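Local coordinates for stage 0 sporulation protein A homolog (Desulfitobacterium hafniense, PDB 3MJQ) that may regulate sporulation genes in response to nutritional stress, the portion in this crystal being its PAS domain, a fold commonly used for sensing, at residues Met42-Leu45 with Thr46-Ala50. The protein carries 1 engineered substitution. Residues are numbered along the deposited sequence; the frame is centred on the assembly and turned at random.
Sequences MHIL and TITSA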
HETATM    1  N   MSE A  42     -12.974  17.973  -3.539  1.00 78.31           N
HETATM    2  CA  MSE A  42     -11.906  18.593  -2.771  1.00 73.22           C
HETATM    3  C   MSE A  42     -10.515  18.445  -3.366  1.00 78.52           C
HETATM    4  O   MSE A  42     -10.287  17.641  -4.270  1.00 91.41           O
HETATM    5  CB  MSE A  42     -11.895  18.018  -1.362  1.00 63.92           C
HETATM    6  CG  MSE A  42     -13.254  18.009  -0.704  1.00 70.13           C
HETATM    7 SE   MSE A  42     -13.176  17.924   1.230  0.75 94.97          SE
HETATM    8  CE  MSE A  42     -14.922  17.261   1.596  1.00 78.31           C
ATOM      9  N   HIS A  43      -9.587  19.238  -2.837  1.00 76.24           N
ATOM     10  CA  HIS A  43      -8.186  19.219  -3.246  1.00 68.36           C
ATOM     11  C   HIS A  43      -7.432  18.673  -2.027  1.00 64.82           C
ATOM     12  O   HIS A  43      -7.727  19.051  -0.896  1.00 74.02           O
ATOM     13  CB  HIS A  43      -7.732  20.639  -3.574  1.00 63.94           C
ATOM     14  CG  HIS A  43      -6.340  20.728  -4.117  1.00 67.81           C
ATOM     15  ND1 HIS A  43      -5.221  20.567  -3.330  1.00 70.22           N
ATOM     16  CD2 HIS A  43      -5.887  20.987  -5.366  1.00 73.03           C
ATOM     17  CE1 HIS A  43      -4.138  20.725  -4.071  1.00 71.51           C
ATOM     18  NE2 HIS A  43      -4.515  20.981  -5.309  1.00 72.21           N
ATOM     19  N   ILE A  44      -6.473  17.775  -2.246  1.00 58.60           N
ATOM     20  CA  ILE A  44      -5.727  17.179  -1.134  1.00 54.77           C
ATOM     21  C   ILE A  44      -5.190  18.195  -0.136  1.00 48.07           C
ATOM     22  O   ILE A  44      -5.260  17.984   1.079  1.00 52.92           O
ATOM     23  CB  ILE A  44      -4.539  16.297  -1.621  1.00 54.50           C
ATOM     24  CG1 ILE A  44      -3.976  15.489  -0.440  1.00 48.65           C
ATOM     25  CG2 ILE A  44      -3.450  17.162  -2.247  1.00 53.93           C
ATOM     26  CD1 ILE A  44      -4.972  14.472   0.170  1.00 57.06           C
ATOM     27  N   LEU A  45      -4.668  19.305  -0.643  1.00 48.78           N
ATOM     28  CA  LEU A  45      -4.113  20.342   0.221  1.00 54.53           C
ATOM     29  C   LEU A  45      -5.128  20.958   1.185  1.00 48.56           C
ATOM     30  O   LEU A  45      -4.749  21.546   2.194  1.00 42.88           O
ATOM     31  CB  LEU A  45      -3.442  21.436  -0.630  1.00 47.68           C
ATOM     32  CG  LEU A  45      -1.951  21.281  -0.981  1.00 56.44           C
ATOM     33  CD1 LEU A  45      -1.562  19.826  -1.054  1.00 52.73           C
ATOM     34  CD2 LEU A  45      -1.661  21.970  -2.301  1.00 67.47           C
ATOM     35  N   THR A  46      -6.416  20.820   0.889  1.00 50.07           N
ATOM     36  CA  THR A  46      -7.450  21.382   1.761  1.00 63.54           C
ATOM     37  C   THR A  46      -7.507  20.596   3.063  1.00 66.11           C
ATOM     38  O   THR A  46      -7.920  21.109   4.112  1.00 62.74           O
ATOM     39  CB  THR A  46      -8.834  21.330   1.093  1.00 71.19           C
ATOM     40  OG1 THR A  46      -8.789  22.051  -0.140  1.00 75.53           O
ATOM     41  CG2 THR A  46      -9.886  21.961   1.988  1.00 70.89           C
ATOM     42  N   ILE A  47      -7.073  19.342   2.962  1.00 63.04           N
ATOM     43  CA  ILE A  47      -7.043  18.405   4.076  1.00 48.92           C
ATOM     44  C   ILE A  47      -5.678  18.353   4.782  1.00 53.93           C
ATOM     45  O   ILE A  47      -5.591  18.150   6.003  1.00 44.92           O
ATOM     46  CB  ILE A  47      -7.327  17.000   3.591  1.00 61.73           C
ATOM     47  CG1 ILE A  47      -8.542  17.001   2.668  1.00 66.84           C
ATOM     48  CG2 ILE A  47      -7.504  16.085   4.790  1.00 42.02           C
ATOM     49  CD1 ILE A  47      -8.722  15.684   1.951  1.00 67.05           C
ATOM     50  N   THR A  48      -4.617  18.526   4.000  1.00 55.27           N
ATOM     51  CA  THR A  48      -3.265  18.473   4.519  1.00 64.65           C
ATOM     52  C   THR A  48      -2.630  19.818   4.875  1.00 67.93           C
ATOM     53  O   THR A  48      -1.913  19.914   5.877  1.00 76.12           O
ATOM     54  CB  THR A  48      -2.358  17.786   3.511  1.00 60.67           C
ATOM     55  OG1 THR A  48      -2.194  18.634   2.366  1.00 65.04           O
ATOM     56  CG2 THR A  48      -2.971  16.467   3.081  1.00 53.37           C
ATOM     57  N   SER A  49      -2.894  20.849   4.067  1.00 68.23           N
ATOM     58  CA  SER A  49      -2.283  22.168   4.283  1.00 74.08           C
ATOM     59  C   SER A  49      -3.231  23.382   4.357  1.00 74.12           C
ATOM     60  O   SER A  49      -2.889  24.466   3.883  1.00 67.51           O
ATOM     61  CB  SER A  49      -1.238  22.419   3.183  1.00 79.53           C
ATOM     62  OG  SER A  49      -0.531  21.235   2.829  1.00 79.78           O
ATOM     63  N   ALA A  50      -4.396  23.205   4.971  1.00 78.84           N
ATOM     64  CA  ALA A  50      -5.396  24.269   5.092  1.00 72.40           C
ATOM     65  C   ALA A  50      -4.864  25.707   5.245  1.00 83.76           C
ATOM     66  O   ALA A  50      -5.346  26.638   4.590  1.00 89.83           O
ATOM     67  CB  ALA A  50      -6.341  23.943   6.237  1.00 67.39           C
TER
HETATM   68  O   HOH W   1     -11.227  21.777  -1.830  1.00 51.51           O
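H43 and T46 meet at the start of helix 44-48, a compact example of how one side chain caps the N-terminus of a short helix. This helix is one of those between strands 21-24 and 70-76 of the antiparallel sheet in the PAS domain. H43 occupies the N-cap position: its ring nitrogen ND1 accepts from L45 N at 3.0 Å, with the amide lying nearly in the ring plane. With CG anti to the backbone N (chi1 -175°), ND1 at the ring edge is brought to L45 N. A water accepts from H43 N and also bonds T46 OG1.

Backbone bonds complete the turn. H43 O takes T46 N at 2.8 Å from above the carbonyl plane. I44 O likewise receives I47 N from above its plane at 2.9 Å, but T48 N within it at 3.0 Å, so an i+3 and an i+4 bond share one oxygen. L45 O accepts from N of S49, the first residue after the helix to leave helical phi/psi.

Among the side chains, I44 CG1 meets T48 CG2 at 3.8 Å where the two side chains cross at a slant, and T48 OG1 approaches L45 CD1 at 3.7 Å while sharing a hydrogen bond with S49 OG. I44 and L45 also reach helix 53-65, touching L60 and M53 respectively, and I47 pairs through its backbone with E76.

The use of ND1 as acceptor suggests that this nitrogen is unprotonated here, consistent with a neutral imidazole.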